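Local coordinates for CBIX (Paracoccus pantotrophus, PDB 4CCS), which probably catalyses the last step of siroheme biosynthesis, the chelation of ferrous iron by sirohydrochlorin, as a chelatase of the CbiX family, at residues A[121-127]-A[152-158]; A[164-169]-A[195-201]. All coordinates share one frame; numbering follows the deposited sequence.

Contact 1: residues A[121-127]-A[152-158]; sequences RLLVAAH and AATCGFI
Strands 121-126 and 152-157 are the two parallel strands of a beta-alpha-beta crossover, paired from Leu122 with Ala153 to Ala126 with Phe157. Leu122 and Val124 each donate through N to one residue and accept through O from another: Val124 N reaches Thr154 O at 2.9 Å in a nearly straight bond of 174°, and Gly156 N returns to Val124 O at 3.0 Å. At the N-terminal end Arg121 bends back over the neighbouring strand; its CG lies anti to the backbone N (chi1 178°) and the kink at chi2 (69°) lays CD against Ala152 CB. Arg121 NH1 then donates to Thr154 OG1 at 2.7 Å, the oxygen lying in the guanidinium plane. An alanine in place of Arg121 would probably leave Thr154 OG1 without this donor and uncover Ala152 CB. Helix 134-146 makes the crossover and covers the face bearing Leu122, Val124, Cys155 and Phe157, where Ala126 CB packs 4.0 Å from Phe157 CD1. On the other face Leu123 CD1 lies over the Cys155-Gly156 peptide, 3.9 Å from Cys155 C. Past the strands, Ile158 CD1 folds back to 3.3 Å from Ala126 O, while His127 ND1 turns to a hydrogen bond with Asp190.

Contact 2: residues A[164-169]-A[195-201]; sequences IADAAR and ALSQAGF
Small side chains bring helix 164-167 and the end of helix 192-199 close together, with Ala168 CB in the middle, 3.6 Å from both Leu196 CD2 and Ala199 CB. Ala199 CB also meets the backbone of helix 164-167, 3.3 Å from Ala165 O. At one end of this apolar seam Ile164 splits its branches: Ile164 CG2 meets Ala195 CB at 3.5 Å, while CG1, anti to the backbone N (chi1 -173°), is directed to Leu196 CD2. Phe201 turns its ring edge to Ala168 O, with CD1 3.8 Å away. The solvent side is looser and polar. There the Arg169 chain, bent at chi3, passes alongside Ala199 O and carries its guanidinium group over Ala199 CA. Arg169 NH2 donates to Gln198 O at 3.2 Å, from above the carbonyl plane and with an N-H...O angle of only 140°, while Arg169 NH1 pairs with Asp166 OD1 in a salt bridge whose hydrogen bond is weak. Gly200 ends the second helix in a Schellman motif, its positive phi turning the chain so that Phe201 heads inward. Beneath the pair lies the parallel sheet, with Ile164 and Ala168 resting on strand 121-126 and Phe201 on Ala175 and Cys177 of strand 175-179.

Overall arrangement
Contact 1 joins two strands of the C-terminal parallel sheet, whereas contact 2 packs two short helical segments on one face of that sheet, farther from the centre of the chain. Their centres are 11 Å apart, and helix 164-167 is the next element after strand 152-157, across a short connection, where Phe157 O and Ile164 N probably form a hydrogen bond. Leu123 of the sheet meets the helical layer: its CD2 packs against Ile164 CD1 and Ala168 CB. Backbone hydrogen bonds dominate contact 1, with mostly buried side chains on both faces; in contact 2 alanine and aliphatic packing does most of the work, and its one cross-segment hydrogen bond comes from the exposed Arg169.

Contact 1: residues A[121-127]-A[152-158]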
loop_
_atom_site.group_PDB
_atom_site.type_symbol
_atom_site.label_atom_id
_atom_site.label_comp_id
_atom_site.label_asym_id
_atom_site.label_seq_id
_atom_site.Cartn_x
_atom_site.Cartn_y
_atom_site.Cartn_z
ATOM N N ARG A 121 2.948 6.258 21.005
ATOM C CA ARG A 121 2.579 4.872 20.747
ATOM C C ARG A 121 2.151 4.774 19.269
ATOM O O ARG A 121 1.381 5.619 18.802
ATOM C CB ARG A 121 1.431 4.485 21.704
ATOM C CG ARG A 121 0.865 3.095 21.556
ATOM C CD ARG A 121 1.826 2.002 21.999
ATOM N NE ARG A 121 1.136 0.740 22.275
ATOM C CZ ARG A 121 0.709 -0.098 21.337
ATOM N NH1 ARG A 121 0.871 0.196 20.048
ATOM N NH2 ARG A 121 0.074 -1.212 21.675
ATOM N N LEU A 122 2.633 3.741 18.553
ATOM C CA LEU A 122 2.324 3.562 17.134
ATOM C C LEU A 122 1.433 2.381 16.834
ATOM O O LEU A 122 1.619 1.307 17.400
ATOM C CB LEU A 122 3.615 3.468 16.298
ATOM C CG LEU A 122 4.589 4.643 16.461
ATOM C CD1 LEU A 122 5.815 4.434 15.604
ATOM C CD2 LEU A 122 3.905 5.982 16.150
ATOM N N LEU A 123 0.462 2.581 15.930
ATOM C CA LEU A 123 -0.440 1.524 15.472
ATOM C C LEU A 123 -0.444 1.452 13.941
ATOM O O LEU A 123 -0.830 2.409 13.265
ATOM C CB LEU A 123 -1.861 1.713 16.023
ATOM C CG LEU A 123 -2.899 0.648 15.647
ATOM C CD1 LEU A 123 -2.589 -0.714 16.315
ATOM C CD2 LEU A 123 -4.286 1.122 16.022
ATOM N N VAL A 124 -0.008 0.316 13.409
ATOM C CA VAL A 124 0.014 0.081 11.968
ATOM C C VAL A 124 -1.297 -0.671 11.683
ATOM O O VAL A 124 -1.480 -1.790 12.181
ATOM C CB VAL A 124 1.269 -0.726 11.535
ATOM C CG1 VAL A 124 1.175 -1.162 10.071
ATOM C CG2 VAL A 124 2.555 0.066 11.794
ATOM N N ALA A 125 -2.226 -0.029 10.952
ATOM C CA ALA A 125 -3.517 -0.653 10.617
ATOM C C ALA A 125 -3.478 -1.176 9.191
ATOM O O ALA A 125 -3.129 -0.438 8.283
ATOM C CB ALA A 125 -4.648 0.358 10.784
ATOM N N ALA A 126 -3.806 -2.456 8.982
ATOM C CA ALA A 126 -3.731 -3.034 7.649
ATOM C C ALA A 126 -4.871 -4.018 7.397
ATOM O O ALA A 126 -5.524 -4.465 8.343
ATOM C CB ALA A 126 -2.373 -3.722 7.461
ATOM N N HIS A 127 -5.124 -4.331 6.121
ATOM C CA HIS A 127 -6.185 -5.262 5.757
ATOM C C HIS A 127 -5.911 -6.652 6.326
ATOM O O HIS A 127 -6.806 -7.273 6.899
ATOM C CB HIS A 127 -6.359 -5.336 4.224
ATOM C CG HIS A 127 -7.544 -6.160 3.801
ATOM N ND1 HIS A 127 -8.844 -5.680 3.927
ATOM C CD2 HIS A 127 -7.588 -7.385 3.222
ATOM C CE1 HIS A 127 -9.632 -6.628 3.438
ATOM N NE2 HIS A 127 -8.922 -7.669 2.989
ATOM N N ALA A 152 6.396 2.370 21.464
ATOM C CA ALA A 152 6.064 0.996 21.076
ATOM C C ALA A 152 5.347 1.027 19.722
ATOM O O ALA A 152 4.874 2.084 19.309
ATOM C CB ALA A 152 5.148 0.357 22.124
ATOM N N ALA A 153 5.270 -0.121 19.034
ATOM C CA ALA A 153 4.546 -0.213 17.768
ATOM C C ALA A 153 3.882 -1.564 17.650
ATOM O O ALA A 153 4.517 -2.594 17.854
ATOM C CB ALA A 153 5.471 0.039 16.583
ATOM N N THR A 154 2.578 -1.565 17.364
ATOM C CA THR A 154 1.808 -2.797 17.202
ATOM C C THR A 154 0.969 -2.693 15.937
ATOM O O THR A 154 0.922 -1.623 15.316
ATOM C CB THR A 154 0.924 -3.069 18.418
ATOM O OG1 THR A 154 0.035 -1.966 18.579
ATOM C CG2 THR A 154 1.724 -3.360 19.702
ATOM N N CYS A 155 0.343 -3.807 15.550
ATOM C CA CYS A 155 -0.501 -3.915 14.364
ATOM C C CYS A 155 -1.929 -4.215 14.761
ATOM O O CYS A 155 -2.173 -4.830 15.799
ATOM C CB CYS A 155 0.015 -5.005 13.432
ATOM S SG CYS A 155 1.659 -4.690 12.746
ATOM N N GLY A 156 -2.860 -3.867 13.861
ATOM C CA GLY A 156 -4.278 -4.167 13.962
ATOM C C GLY A 156 -4.718 -4.478 12.549
ATOM O O GLY A 156 -4.310 -3.781 11.615
ATOM N N PHE A 157 -5.551 -5.509 12.379
ATOM C CA PHE A 157 -6.008 -5.927 11.072
ATOM C C PHE A 157 -7.532 -5.928 10.916
ATOM O O PHE A 157 -8.284 -5.888 11.903
ATOM C CB PHE A 157 -5.428 -7.312 10.713
ATOM C CG PHE A 157 -3.919 -7.359 10.801
ATOM C CD1 PHE A 157 -3.130 -6.901 9.751
ATOM C CD2 PHE A 157 -3.288 -7.824 11.947
ATOM C CE1 PHE A 157 -1.739 -6.930 9.837
ATOM C CE2 PHE A 157 -1.890 -7.853 12.031
ATOM C CZ PHE A 157 -1.125 -7.395 10.980
ATOM N N ILE A 158 -7.978 -5.980 9.660
ATOM C CA ILE A 158 -9.414 -6.039 9.353
ATOM C C ILE A 158 -9.835 -7.516 9.197
ATOM O O ILE A 158 -10.886 -7.901 9.710
ATOM C CB ILE A 158 -9.738 -5.165 8.102
ATOM C CG1 ILE A 158 -9.707 -3.664 8.466
ATOM C CG2 ILE A 158 -11.117 -5.514 7.485
ATOM C CD1 ILE A 158 -8.495 -2.960 8.134
#

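Contact 2: residues A[164-169]-A[195-201]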
loop_
_atom_site.group_PDB
_atom_site.type_symbol
_atom_site.label_atom_id
_atom_site.label_comp_id
_atom_site.label_asym_id
_atom_site.label_seq_id
_atom_site.Cartn_x
_atom_site.Cartn_y
_atom_site.Cartn_z
ATOM N N ILE A 164 -8.407 -4.760 14.509
ATOM C CA ILE A 164 -8.169 -3.340 14.743
ATOM C C ILE A 164 -9.040 -2.769 15.895
ATOM O O ILE A 164 -8.516 -1.993 16.693
ATOM C CB ILE A 164 -8.257 -2.536 13.405
ATOM C CG1 ILE A 164 -7.835 -1.072 13.593
ATOM C CG2 ILE A 164 -9.603 -2.666 12.706
ATOM C CD1 ILE A 164 -6.332 -0.915 13.792
ATOM N N ALA A 165 -10.315 -3.206 16.043
ATOM C CA ALA A 165 -11.184 -2.762 17.151
ATOM C C ALA A 165 -10.610 -3.138 18.533
ATOM O O ALA A 165 -10.901 -2.462 19.515
ATOM C CB ALA A 165 -12.582 -3.344 16.995
ATOM N N ASP A 166 -9.802 -4.213 18.601
ATOM C CA ASP A 166 -9.140 -4.665 19.827
ATOM C C ASP A 166 -7.762 -4.008 20.003
ATOM O O ASP A 166 -7.440 -3.549 21.098
ATOM C CB ASP A 166 -8.989 -6.196 19.818
ATOM C CG ASP A 166 -10.314 -6.933 19.907
ATOM O OD1 ASP A 166 -11.219 -6.443 20.615
ATOM O OD2 ASP A 166 -10.449 -7.987 19.256
ATOM N N ALA A 167 -6.954 -3.992 18.927
ATOM C CA ALA A 167 -5.584 -3.463 18.899
ATOM C C ALA A 167 -5.493 -1.969 19.202
ATOM O O ALA A 167 -4.513 -1.531 19.818
ATOM C CB ALA A 167 -4.936 -3.769 17.554
ATOM N N ALA A 168 -6.518 -1.193 18.797
ATOM C CA ALA A 168 -6.556 0.248 19.046
ATOM C C ALA A 168 -7.168 0.610 20.399
ATOM O O ALA A 168 -7.167 1.780 20.755
ATOM C CB ALA A 168 -7.319 0.952 17.928
ATOM N N ARG A 169 -7.700 -0.366 21.140
ATOM C CA ARG A 169 -8.340 -0.114 22.438
ATOM C C ARG A 169 -7.287 0.073 23.554
ATOM O O ARG A 169 -6.201 -0.495 23.476
ATOM C CB ARG A 169 -9.352 -1.244 22.771
ATOM C CG ARG A 169 -10.287 -0.930 23.952
ATOM C CD ARG A 169 -11.387 -1.957 24.119
ATOM N NE ARG A 169 -12.496 -1.711 23.195
ATOM C CZ ARG A 169 -12.830 -2.517 22.192
ATOM N NH1 ARG A 169 -12.161 -3.646 21.985
ATOM N NH2 ARG A 169 -13.845 -2.209 21.397
ATOM N N ALA A 195 -14.042 1.277 12.906
ATOM C CA ALA A 195 -13.282 0.334 13.740
ATOM C C ALA A 195 -12.544 1.085 14.843
ATOM O O ALA A 195 -12.539 0.647 15.988
ATOM C CB ALA A 195 -12.293 -0.430 12.872
ATOM N N LEU A 196 -11.943 2.234 14.507
ATOM C CA LEU A 196 -11.218 3.038 15.487
ATOM C C LEU A 196 -12.176 3.725 16.446
ATOM O O LEU A 196 -11.819 3.923 17.603
ATOM C CB LEU A 196 -10.278 4.055 14.801
ATOM C CG LEU A 196 -9.107 3.435 14.021
ATOM C CD1 LEU A 196 -8.447 4.454 13.137
ATOM C CD2 LEU A 196 -8.079 2.815 14.953
ATOM N N SER A 197 -13.409 4.038 15.986
ATOM C CA SER A 197 -14.437 4.638 16.851
ATOM C C SER A 197 -14.881 3.597 17.890
ATOM O O SER A 197 -14.952 3.926 19.079
ATOM C CB SER A 197 -15.635 5.113 16.027
ATOM O OG SER A 197 -16.693 5.511 16.886
ATOM N N GLN A 198 -15.161 2.342 17.448
ATOM C CA GLN A 198 -15.539 1.238 18.345
ATOM C C GLN A 198 -14.448 0.998 19.386
ATOM O O GLN A 198 -14.763 0.726 20.543
ATOM C CB GLN A 198 -15.794 -0.061 17.558
ATOM C CG GLN A 198 -17.253 -0.251 17.146
ATOM C CD GLN A 198 -17.397 -0.978 15.823
ATOM O OE1 GLN A 198 -16.800 -2.040 15.592
ATOM N NE2 GLN A 198 -18.220 -0.442 14.924
ATOM N N ALA A 199 -13.168 1.139 18.989
ATOM C CA ALA A 199 -12.034 0.945 19.910
ATOM C C ALA A 199 -11.898 2.063 20.936
ATOM O O ALA A 199 -11.243 1.871 21.957
ATOM C CB ALA A 199 -10.732 0.820 19.120
ATOM N N GLY A 200 -12.454 3.248 20.638
ATOM C CA GLY A 200 -12.328 4.431 21.486
ATOM C C GLY A 200 -10.949 5.052 21.264
ATOM O O GLY A 200 -10.383 5.637 22.193
ATOM N N PHE A 201 -10.389 4.900 20.041
ATOM C CA PHE A 201 -9.069 5.435 19.707
ATOM C C PHE A 201 -9.059 6.967 19.822
ATOM O O PHE A 201 -9.903 7.633 19.227
ATOM C CB PHE A 201 -8.612 4.963 18.319
ATOM C CG PHE A 201 -7.190 5.347 17.972
ATOM C CD1 PHE A 201 -6.113 4.792 18.659
ATOM C CD2 PHE A 201 -6.929 6.270 16.963
ATOM C CE1 PHE A 201 -4.796 5.160 18.347
ATOM C CE2 PHE A 201 -5.610 6.624 16.639
ATOM C CZ PHE A 201 -4.557 6.072 17.337
#